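Local atomic coordinates of aminoglycoside phosphotransferase (Alicyclobacillus acidocaldarius subsp. acidocaldarius, PDB entry 4PDY), a protein that probably transfers a phosphoryl group from a nucleotide to a small-molecule acceptor such as an aminoglycoside, although its own substrate is uncertain. Residues P228-Y233 with V240-E245; A125-T130 with A257-R262; Q159-D164 with L304-A309. One frame throughout, in Å; residues are numbered along the deposited sequence.

Contact 1 (P228-Y233 with V240-E245). With HIS (histidine), chain B.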
loop_
_atom_site.group_PDB
_atom_site.type_symbol
_atom_site.label_atom_id
_atom_site.label_comp_id
_atom_site.label_asym_id
_atom_site.label_seq_id
_atom_site.Cartn_x
_atom_site.Cartn_y
_atom_site.Cartn_z
ATOM N N PRO A 228 -5.550 -4.635 -2.456
ATOM C CA PRO A 228 -6.930 -4.730 -2.969
ATOM C C PRO A 228 -8.004 -4.706 -1.899
ATOM O O PRO A 228 -9.031 -4.070 -2.094
ATOM C CB PRO A 228 -6.932 -6.061 -3.697
ATOM C CG PRO A 228 -5.535 -6.129 -4.232
ATOM C CD PRO A 228 -4.673 -5.615 -3.104
ATOM N N SER A 229 -7.763 -5.376 -0.782
ATOM C CA SER A 229 -8.779 -5.415 0.255
ATOM C C SER A 229 -9.060 -4.073 0.924
ATOM O O SER A 229 -10.074 -3.961 1.607
ATOM C CB SER A 229 -8.452 -6.470 1.311
ATOM O OG SER A 229 -7.193 -6.260 1.899
ATOM N N ASN A 230 -8.180 -3.064 0.751
ATOM C CA ASN A 230 -8.442 -1.726 1.263
ATOM C C ASN A 230 -8.936 -0.736 0.207
ATOM O O ASN A 230 -9.205 0.417 0.536
ATOM C CB ASN A 230 -7.171 -1.156 1.901
ATOM C CG ASN A 230 -6.793 -1.854 3.175
ATOM O OD1 ASN A 230 -7.631 -2.488 3.843
ATOM N ND2 ASN A 230 -5.516 -1.731 3.558
ATOM N N CYS A 231 -9.052 -1.206 -1.041
ATOM C CA CYS A 231 -9.394 -0.362 -2.181
ATOM C C CYS A 231 -10.655 -0.946 -2.808
ATOM O O CYS A 231 -10.582 -1.793 -3.671
ATOM C CB CYS A 231 -8.236 -0.338 -3.195
ATOM S SG CYS A 231 -6.688 0.312 -2.534
ATOM N N LEU A 232 -11.805 -0.500 -2.336
ATOM C CA LEU A 232 -13.053 -1.150 -2.728
ATOM C C LEU A 232 -13.628 -0.486 -3.978
ATOM O O LEU A 232 -13.950 0.703 -3.963
ATOM C CB LEU A 232 -14.030 -1.035 -1.577
ATOM C CG LEU A 232 -13.573 -1.736 -0.301
ATOM C CD1 LEU A 232 -14.620 -1.564 0.774
ATOM C CD2 LEU A 232 -13.286 -3.209 -0.543
ATOM N N TYR A 233 -13.728 -1.258 -5.055
ATOM C CA TYR A 233 -14.318 -0.795 -6.308
ATOM C C TYR A 233 -15.832 -1.028 -6.208
ATOM O O TYR A 233 -16.305 -2.163 -6.010
ATOM C CB TYR A 233 -13.737 -1.556 -7.489
ATOM C CG TYR A 233 -14.118 -0.981 -8.820
ATOM C CD1 TYR A 233 -13.349 0.023 -9.399
ATOM C CD2 TYR A 233 -15.238 -1.420 -9.500
ATOM C CE1 TYR A 233 -13.688 0.584 -10.612
ATOM C CE2 TYR A 233 -15.604 -0.874 -10.701
ATOM C CZ TYR A 233 -14.818 0.125 -11.275
ATOM O OH TYR A 233 -15.178 0.667 -12.480
ATOM N N VAL A 240 -13.307 3.320 -3.023
ATOM C CA VAL A 240 -13.424 3.839 -1.685
ATOM C C VAL A 240 -12.361 3.171 -0.839
ATOM O O VAL A 240 -12.239 1.950 -0.818
ATOM C CB VAL A 240 -14.850 3.585 -1.121
ATOM C CG1 VAL A 240 -14.922 3.989 0.333
ATOM C CG2 VAL A 240 -15.883 4.341 -1.939
ATOM N N LEU A 241 -11.565 3.999 -0.171
ATOM C CA LEU A 241 -10.527 3.483 0.688
ATOM C C LEU A 241 -11.048 3.144 2.068
ATOM O O LEU A 241 -11.880 3.846 2.627
ATOM C CB LEU A 241 -9.393 4.494 0.841
ATOM C CG LEU A 241 -8.603 4.788 -0.424
ATOM C CD1 LEU A 241 -7.730 6.015 -0.199
ATOM C CD2 LEU A 241 -7.742 3.615 -0.853
ATOM N N ILE A 242 -10.504 2.074 2.618
ATOM C CA ILE A 242 -10.673 1.754 4.025
ATOM C C ILE A 242 -9.286 1.521 4.661
ATOM O O ILE A 242 -8.281 1.383 3.948
ATOM C CB ILE A 242 -11.611 0.567 4.253
ATOM C CG1 ILE A 242 -10.981 -0.674 3.665
ATOM C CG2 ILE A 242 -12.980 0.848 3.610
ATOM C CD1 ILE A 242 -11.732 -1.937 4.006
ATOM N N ASP A 243 -9.263 1.471 5.980
ATOM C CA ASP A 243 -8.035 1.227 6.757
ATOM C C ASP A 243 -6.950 2.285 6.565
ATOM O O ASP A 243 -6.013 2.054 5.814
ATOM C CB ASP A 243 -7.456 -0.161 6.483
ATOM C CG ASP A 243 -6.410 -0.567 7.502
ATOM O OD1 ASP A 243 -6.099 0.240 8.399
ATOM O OD2 ASP A 243 -5.891 -1.695 7.379
ATOM N N PHE A 244 -7.149 3.403 7.250
ATOM C CA PHE A 244 -6.229 4.538 7.198
ATOM C C PHE A 244 -5.207 4.474 8.328
ATOM O O PHE A 244 -4.596 5.478 8.638
ATOM C CB PHE A 244 -7.033 5.849 7.239
ATOM C CG PHE A 244 -7.709 6.181 5.935
ATOM C CD1 PHE A 244 -8.962 5.640 5.599
ATOM C CD2 PHE A 244 -7.063 6.995 5.011
ATOM C CE1 PHE A 244 -9.549 5.961 4.383
ATOM C CE2 PHE A 244 -7.652 7.300 3.795
ATOM C CZ PHE A 244 -8.884 6.788 3.489
ATOM N N GLU A 245 -4.975 3.309 8.910
ATOM C CA GLU A 245 -4.120 3.194 10.097
ATOM C C GLU A 245 -2.643 3.474 9.803
ATOM O O GLU A 245 -1.914 3.836 10.710
ATOM C CB GLU A 245 -4.293 1.818 10.738
ATOM C CG GLU A 245 -5.694 1.590 11.254
ATOM C CD GLU A 245 -5.911 0.219 11.845
ATOM O OE1 GLU A 245 -4.942 -0.461 12.209
ATOM O OE2 GLU A 245 -7.094 -0.187 11.924
HETATM N N HIS B . -17.516 -4.392 0.962
HETATM C CA HIS B . -16.181 -4.864 1.311
HETATM C C HIS B . -15.932 -6.206 0.630
HETATM O O HIS B . -16.099 -7.234 1.183
HETATM C CB HIS B . -16.017 -5.029 2.828
HETATM C CG HIS B . -16.018 -3.744 3.604
HETATM N ND1 HIS B . -15.089 -3.480 4.589
HETATM C CD2 HIS B . -16.840 -2.667 3.567
HETATM C CE1 HIS B . -15.332 -2.293 5.118
HETATM N NE2 HIS B . -16.384 -1.774 4.511
HETATM O OXT HIS B . -15.538 -6.248 -0.542
#

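Contact 2 (A125-T130 with A257-R262)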
loop_
_atom_site.group_PDB
_atom_site.type_symbol
_atom_site.label_atom_id
_atom_site.label_comp_id
_atom_site.label_asym_id
_atom_site.label_seq_id
_atom_site.Cartn_x
_atom_site.Cartn_y
_atom_site.Cartn_z
ATOM N N ALA A 125 -7.157 2.778 -12.454
ATOM C CA ALA A 125 -7.470 4.176 -12.718
ATOM C C ALA A 125 -8.187 4.791 -11.518
ATOM O O ALA A 125 -7.883 5.881 -11.058
ATOM C CB ALA A 125 -8.368 4.288 -13.956
ATOM N N GLN A 126 -9.236 4.098 -11.065
ATOM C CA GLN A 126 -10.049 4.629 -9.981
ATOM C C GLN A 126 -9.333 4.623 -8.624
ATOM O O GLN A 126 -9.572 5.513 -7.817
ATOM C CB GLN A 126 -11.434 3.944 -9.921
ATOM C CG GLN A 126 -12.305 4.325 -11.119
ATOM C CD GLN A 126 -12.477 5.833 -11.247
ATOM O OE1 GLN A 126 -12.779 6.522 -10.276
ATOM N NE2 GLN A 126 -12.214 6.358 -12.441
ATOM N N THR A 127 -8.515 3.600 -8.388
ATOM C CA THR A 127 -7.666 3.590 -7.186
ATOM C C THR A 127 -6.692 4.786 -7.180
ATOM O O THR A 127 -6.606 5.479 -6.199
ATOM C CB THR A 127 -6.921 2.248 -7.053
ATOM O OG1 THR A 127 -7.866 1.165 -7.076
ATOM C CG2 THR A 127 -6.123 2.178 -5.768
ATOM N N ALA A 128 -6.036 5.006 -8.310
ATOM C CA ALA A 128 -5.125 6.130 -8.460
ATOM C C ALA A 128 -5.860 7.453 -8.244
ATOM O O ALA A 128 -5.387 8.339 -7.555
ATOM C CB ALA A 128 -4.486 6.086 -9.829
ATOM N N TYR A 129 -7.025 7.609 -8.858
ATOM C CA TYR A 129 -7.797 8.827 -8.723
ATOM C C TYR A 129 -8.083 9.110 -7.259
ATOM O O TYR A 129 -7.921 10.230 -6.753
ATOM C CB TYR A 129 -9.086 8.703 -9.559
ATOM C CG TYR A 129 -9.888 9.964 -9.745
ATOM C CD1 TYR A 129 -9.300 11.123 -10.237
ATOM C CD2 TYR A 129 -11.264 9.964 -9.521
ATOM C CE1 TYR A 129 -10.059 12.270 -10.436
ATOM C CE2 TYR A 129 -12.014 11.097 -9.720
ATOM C CZ TYR A 129 -11.414 12.248 -10.174
ATOM O OH TYR A 129 -12.157 13.381 -10.371
ATOM N N THR A 130 -8.583 8.087 -6.575
ATOM C CA THR A 130 -8.924 8.221 -5.175
ATOM C C THR A 130 -7.691 8.574 -4.314
ATOM O O THR A 130 -7.777 9.451 -3.440
ATOM C CB THR A 130 -9.612 6.927 -4.692
ATOM O OG1 THR A 130 -10.923 6.880 -5.272
ATOM C CG2 THR A 130 -9.672 6.847 -3.192
ATOM N N ALA A 257 3.917 4.799 -6.589
ATOM C CA ALA A 257 4.830 3.700 -6.867
ATOM C C ALA A 257 4.314 2.378 -6.304
ATOM O O ALA A 257 4.529 1.342 -6.904
ATOM C CB ALA A 257 6.236 4.008 -6.333
ATOM N N HIS A 258 3.741 2.408 -5.112
ATOM C CA HIS A 258 3.213 1.160 -4.525
ATOM C C HIS A 258 2.036 0.578 -5.326
ATOM O O HIS A 258 2.041 -0.616 -5.611
ATOM C CB HIS A 258 2.865 1.356 -3.043
ATOM C CG HIS A 258 4.046 1.742 -2.194
ATOM N ND1 HIS A 258 3.917 2.479 -1.042
ATOM C CD2 HIS A 258 5.374 1.541 -2.366
ATOM C CE1 HIS A 258 5.111 2.681 -0.509
ATOM N NE2 HIS A 258 6.011 2.102 -1.284
ATOM N N LEU A 259 1.127 1.432 -5.758
ATOM C CA LEU A 259 0.064 1.001 -6.657
ATOM C C LEU A 259 0.641 0.449 -7.951
ATOM O O LEU A 259 0.242 -0.620 -8.429
ATOM C CB LEU A 259 -0.883 2.150 -6.952
ATOM C CG LEU A 259 -2.015 1.809 -7.934
ATOM C CD1 LEU A 259 -2.909 0.662 -7.452
ATOM C CD2 LEU A 259 -2.848 3.035 -8.182
ATOM N N LEU A 260 1.602 1.177 -8.533
ATOM C CA LEU A 260 2.168 0.727 -9.781
ATOM C C LEU A 260 2.871 -0.619 -9.646
ATOM O O LEU A 260 2.766 -1.475 -10.514
ATOM C CB LEU A 260 3.137 1.786 -10.334
ATOM C CG LEU A 260 2.491 3.031 -10.937
ATOM C CD1 LEU A 260 3.467 4.196 -11.043
ATOM C CD2 LEU A 260 1.937 2.744 -12.329
ATOM N N ARG A 261 3.662 -0.794 -8.595
ATOM C CA ARG A 261 4.427 -2.016 -8.499
ATOM C C ARG A 261 3.481 -3.217 -8.383
ATOM O O ARG A 261 3.670 -4.234 -9.026
ATOM C CB ARG A 261 5.447 -1.995 -7.350
ATOM C CG ARG A 261 6.502 -3.054 -7.592
ATOM C CD ARG A 261 7.354 -3.423 -6.399
ATOM N NE ARG A 261 8.064 -2.345 -5.727
ATOM C CZ ARG A 261 9.220 -1.761 -6.098
ATOM N NH1 ARG A 261 9.871 -2.091 -7.208
ATOM N NH2 ARG A 261 9.738 -0.843 -5.299
ATOM N N ARG A 262 2.500 -3.078 -7.528
ATOM C CA ARG A 262 1.547 -4.183 -7.334
ATOM C C ARG A 262 0.776 -4.490 -8.609
ATOM O O ARG A 262 0.593 -5.664 -8.979
ATOM C CB ARG A 262 0.596 -3.837 -6.190
ATOM C CG ARG A 262 1.277 -3.916 -4.827
ATOM C CD ARG A 262 0.343 -3.697 -3.642
ATOM N NE ARG A 262 1.086 -3.801 -2.375
ATOM C CZ ARG A 262 1.354 -2.795 -1.530
ATOM N NH1 ARG A 262 0.922 -1.548 -1.741
ATOM N NH2 ARG A 262 2.056 -3.047 -0.428
#

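Contact 3 (Q159-D164 with L304-A309)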
loop_
_atom_site.group_PDB
_atom_site.type_symbol
_atom_site.label_atom_id
_atom_site.label_comp_id
_atom_site.label_asym_id
_atom_site.label_seq_id
_atom_site.Cartn_x
_atom_site.Cartn_y
_atom_site.Cartn_z
ATOM N N GLN A 159 19.006 1.529 0.324
ATOM C CA GLN A 159 20.423 1.220 0.467
ATOM C C GLN A 159 20.631 -0.025 1.336
ATOM O O GLN A 159 21.436 -0.895 1.018
ATOM C CB GLN A 159 21.174 2.402 1.049
ATOM C CG GLN A 159 22.646 2.130 1.220
ATOM C CD GLN A 159 23.374 3.375 1.623
ATOM O OE1 GLN A 159 23.126 3.939 2.689
ATOM N NE2 GLN A 159 24.241 3.836 0.749
ATOM N N ALA A 160 19.882 -0.105 2.433
ATOM C CA ALA A 160 19.983 -1.240 3.332
ATOM C C ALA A 160 19.526 -2.529 2.646
ATOM O O ALA A 160 20.154 -3.579 2.784
ATOM C CB ALA A 160 19.159 -0.982 4.589
ATOM N N ARG A 161 18.452 -2.419 1.871
ATOM C CA ARG A 161 17.936 -3.578 1.120
ATOM C C ARG A 161 18.942 -4.072 0.080
ATOM O O ARG A 161 19.133 -5.274 -0.097
ATOM C CB ARG A 161 16.587 -3.264 0.464
ATOM C CG ARG A 161 15.495 -3.059 1.501
ATOM C CD ARG A 161 14.235 -2.501 0.879
ATOM N NE ARG A 161 13.136 -2.511 1.849
ATOM C CZ ARG A 161 11.955 -1.951 1.624
ATOM N NH1 ARG A 161 11.720 -1.322 0.477
ATOM N NH2 ARG A 161 11.001 -2.023 2.545
ATOM N N TRP A 162 19.629 -3.128 -0.574
ATOM C CA TRP A 162 20.641 -3.514 -1.544
ATOM C C TRP A 162 21.798 -4.266 -0.844
ATOM O O TRP A 162 22.261 -5.310 -1.304
ATOM C CB TRP A 162 21.189 -2.281 -2.292
ATOM C CG TRP A 162 22.510 -2.552 -2.981
ATOM C CD1 TRP A 162 23.684 -1.872 -2.801
ATOM C CD2 TRP A 162 22.798 -3.618 -3.885
ATOM N NE1 TRP A 162 24.682 -2.445 -3.556
ATOM C CE2 TRP A 162 24.165 -3.526 -4.223
ATOM C CE3 TRP A 162 22.031 -4.660 -4.429
ATOM C CZ2 TRP A 162 24.778 -4.416 -5.110
ATOM C CZ3 TRP A 162 22.640 -5.554 -5.301
ATOM C CH2 TRP A 162 24.007 -5.426 -5.632
ATOM N N ARG A 163 22.271 -3.711 0.265
ATOM C CA ARG A 163 23.347 -4.341 1.012
ATOM C C ARG A 163 22.963 -5.750 1.456
ATOM O O ARG A 163 23.745 -6.681 1.358
ATOM C CB ARG A 163 23.738 -3.477 2.210
ATOM C CG ARG A 163 24.459 -2.209 1.779
ATOM C CD ARG A 163 24.639 -1.226 2.910
ATOM N NE ARG A 163 25.517 -0.131 2.488
ATOM C CZ ARG A 163 25.666 1.019 3.135
ATOM N NH1 ARG A 163 24.984 1.268 4.249
ATOM N NH2 ARG A 163 26.494 1.932 2.650
ATOM N N ASP A 164 21.707 -5.906 1.868
ATOM C CA ASP A 164 21.174 -7.216 2.262
ATOM C C ASP A 164 21.145 -8.191 1.079
ATOM O O ASP A 164 21.621 -9.325 1.163
ATOM C CB ASP A 164 19.772 -6.987 2.816
ATOM C CG ASP A 164 19.151 -8.230 3.445
ATOM O OD1 ASP A 164 19.858 -9.102 3.970
ATOM O OD2 ASP A 164 17.905 -8.325 3.400
ATOM N N LEU A 304 10.982 -7.116 -5.133
ATOM C CA LEU A 304 10.439 -8.450 -4.893
ATOM C C LEU A 304 11.548 -9.487 -4.647
ATOM O O LEU A 304 11.479 -10.248 -3.683
ATOM C CB LEU A 304 9.426 -8.853 -5.986
ATOM C CG LEU A 304 8.756 -10.221 -6.019
ATOM C CD1 LEU A 304 7.354 -10.114 -6.610
ATOM C CD2 LEU A 304 9.599 -11.145 -6.878
ATOM N N PRO A 305 12.572 -9.538 -5.518
ATOM C CA PRO A 305 13.676 -10.442 -5.195
ATOM C C PRO A 305 14.285 -10.191 -3.810
ATOM O O PRO A 305 14.612 -11.145 -3.103
ATOM C CB PRO A 305 14.688 -10.173 -6.311
ATOM C CG PRO A 305 13.836 -9.769 -7.460
ATOM C CD PRO A 305 12.728 -8.961 -6.858
ATOM N N TRP A 306 14.455 -8.915 -3.434
ATOM C CA TRP A 306 14.957 -8.596 -2.107
ATOM C C TRP A 306 14.039 -9.204 -1.048
ATOM O O TRP A 306 14.482 -9.871 -0.140
ATOM C CB TRP A 306 15.139 -7.068 -1.883
ATOM C CG TRP A 306 15.303 -6.849 -0.451
ATOM C CD1 TRP A 306 16.406 -7.156 0.318
ATOM C CD2 TRP A 306 14.265 -6.501 0.468
ATOM N NE1 TRP A 306 16.118 -6.965 1.639
ATOM C CE2 TRP A 306 14.803 -6.595 1.764
ATOM C CE3 TRP A 306 12.926 -6.127 0.314
ATOM C CZ2 TRP A 306 14.070 -6.281 2.886
ATOM C CZ3 TRP A 306 12.205 -5.832 1.435
ATOM C CH2 TRP A 306 12.776 -5.904 2.700
ATOM N N ARG A 307 12.754 -8.923 -1.183
ATOM C CA ARG A 307 11.796 -9.315 -0.127
ATOM C C ARG A 307 11.711 -10.845 0.052
ATOM O O ARG A 307 11.726 -11.361 1.171
ATOM C CB ARG A 307 10.417 -8.714 -0.404
ATOM C CG ARG A 307 9.416 -8.967 0.722
ATOM C CD ARG A 307 7.973 -8.557 0.425
ATOM N NE ARG A 307 7.552 -8.780 -0.958
ATOM C CZ ARG A 307 6.821 -9.804 -1.411
ATOM N NH1 ARG A 307 6.402 -10.772 -0.603
ATOM N NH2 ARG A 307 6.518 -9.864 -2.702
ATOM N N ILE A 308 11.631 -11.541 -1.073
ATOM C CA ILE A 308 11.537 -12.989 -1.092
ATOM C C ILE A 308 12.834 -13.628 -0.557
ATOM O O ILE A 308 12.813 -14.520 0.284
ATOM C CB ILE A 308 11.268 -13.498 -2.529
ATOM C CG1 ILE A 308 9.975 -12.915 -3.091
ATOM C CG2 ILE A 308 11.279 -15.016 -2.588
ATOM C CD1 ILE A 308 10.004 -12.937 -4.594
ATOM N N ALA A 309 13.992 -13.139 -1.035
ATOM C CA ALA A 309 15.255 -13.676 -0.515
ATOM C C ALA A 309 15.431 -13.359 0.983
ATOM O O ALA A 309 15.927 -14.192 1.749
ATOM C CB ALA A 309 16.433 -13.141 -1.319
#

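Contact 1 (P228-Y233 with V240-E245)
L232 and V240 meet as an antiparallel hydrogen-bonded pair. L232 N donates to V240 O at 2.9 Å, and V240 N answers to L232 O, also at 2.9 Å. One step beyond the non-hydrogen-bonded pair C231 and L241, I242 N continues the ladder to N230 O, 3.0 Å away with a nearly straight N-H...O angle of 165°. The same N230 carbonyl oxygen also takes a CA-H...O contact from L241 CA at 3.3 Å.

The hairpin of strands 231-233 and 239-241 links two signature elements of the kinase-like fold. H223, D225 and N230 match the HxDxxxxN catalytic loop, and D243 occupies the place of the DFG aspartate; N230 and D243 correspond to the metal-binding asparagine and aspartate of related kinases. The N230 amide and D243 carboxylate planes stand 82° apart, and N230 OD1 lies 3.5 Å from D243 CB. N230 ND2 is held by D225 O within the loop, while H223 NE2 reaches I242 O and ties the loop to the segment that carries D243.

Apolar contacts finish the join. C231 SG packs against L241 CD2 on the side of the sheet facing helix 121-137. On the other side, L232 CD1 packs against I242 CG2 and approaches the bound histidine's CA at 3.7 Å. I242 has CG1 between its backbone N and carbonyl carbon (chi1 65°), which carries CD1 to within 3.5 Å of S229 O and 3.7 Å of that ligand's ND1. The histidine also hydrogen-bonds V111 O, a position consistent with the nucleotide pocket of related kinases.

Contact 2 (A125-T130 with A257-R262)
L259 reaches across from one helix to a ledge formed by consecutive residues of another, T127 and A128, and the whole contact rests on where its two methyl groups go. With CG trans to the backbone N (chi1 178°), the leucine stretches away from its own helix axis. A second torsion of 59° then makes CD2 the extended continuation of the chain from CA, with CD1 turned to one side. The forked tip is thereby shared between two neighbours. CD2 settles on A128, 3.8 Å from A128 CB, and lies equally near the backbone, 3.8 Å from A128 N. CD1 makes the closer approach to the methyl of T127, with L259 CD1 and T127 CG2 3.9 Å apart.

The threonine rotamer serves both ends: OG1 beside the backbone N (chi1 -55°) hydrogen-bonds H123 O one turn earlier in the same helix, and CG2, anti to that N, presents an apolar surface to the leucine. A128, lacking anything beyond CB, allows the backbones to come close: A128 CA and L259 CA are 7.5 Å apart. No hydrogen bond crosses between the segments, and the buried surface is a modest 108 Å², carried by three buried residues.

Other parts of the fold enclose this small apolar junction. F118 touches both T127 and L259, while T127 also packs on A116 and on V239 of strand 239-241. F281 of helix 271-284 lies against A128. Helix 121-137 thus has strand 239-241 of the small sheet against it and helix 252-266 beside it, helix 271-284 touches both helices, and L260 and A257 carry the packing onward to helix 289-300.

Contact 3 (Q159-D164 with L304-A309)
W306 is gripped at its pyrrole edge by D164 and covered on one face by R161, and this is the tight part of the contact. The indole NE1 donates to D164 OD2 at 2.9 Å, meeting the anti side of the carboxylate in a noticeably bent bond of 146°. D164 OD2 also serves H310 ND1 and D164 OD1 serves H314 NE2, so the carboxylate is held by three nitrogen partners and probably keeps its negative charge. Over the ring face, the extended R161 chain lays CG above the six-membered ring, 3.7 Å from its centroid, in a CH-pi contact. R161 NE follows at 3.5 Å from W306 CZ3.

Packing eases toward the end of the arginine. The guanidinium is still stacked, but tilted 28° from the indole plane, and R161 NH2 comes no nearer than 4.1 Å to W306 CZ3. R161 also makes a cation-pi contact with F158. All three residues remain partly exposed, and a thiocyanate, probably from the crystallisation liquor, lies about 4 Å from the W306 side chain. An arginine-tryptophan stack paired with an indole-carboxylate bond here clasps helices 154-173 and 303-315 at the surface of the helical lobe.

Overall arrangement
Along the chain the segments run 125-130, 159-164, 228-233, 240-245, 257-262 and 304-309: contact 1 is nested inside the loops closed by the other two, whereas contacts 2 and 3 cross. Contacts 1 and 2 adjoin, with centres 12 Å apart, because helix 121-137 backs the hairpin; C231 SG meets T127 CG2 at 3.8 Å. Contact 3 lies farther out, its centre about 23 Å from that of contact 2 and 27 Å from that of contact 1. The series therefore passes from the probable catalytic elements, through the buried helices directly behind them, to the surface of the helical lobe. Contact 1 is a local hairpin; contacts 2 and 3 join segments 127 and 140 residues apart.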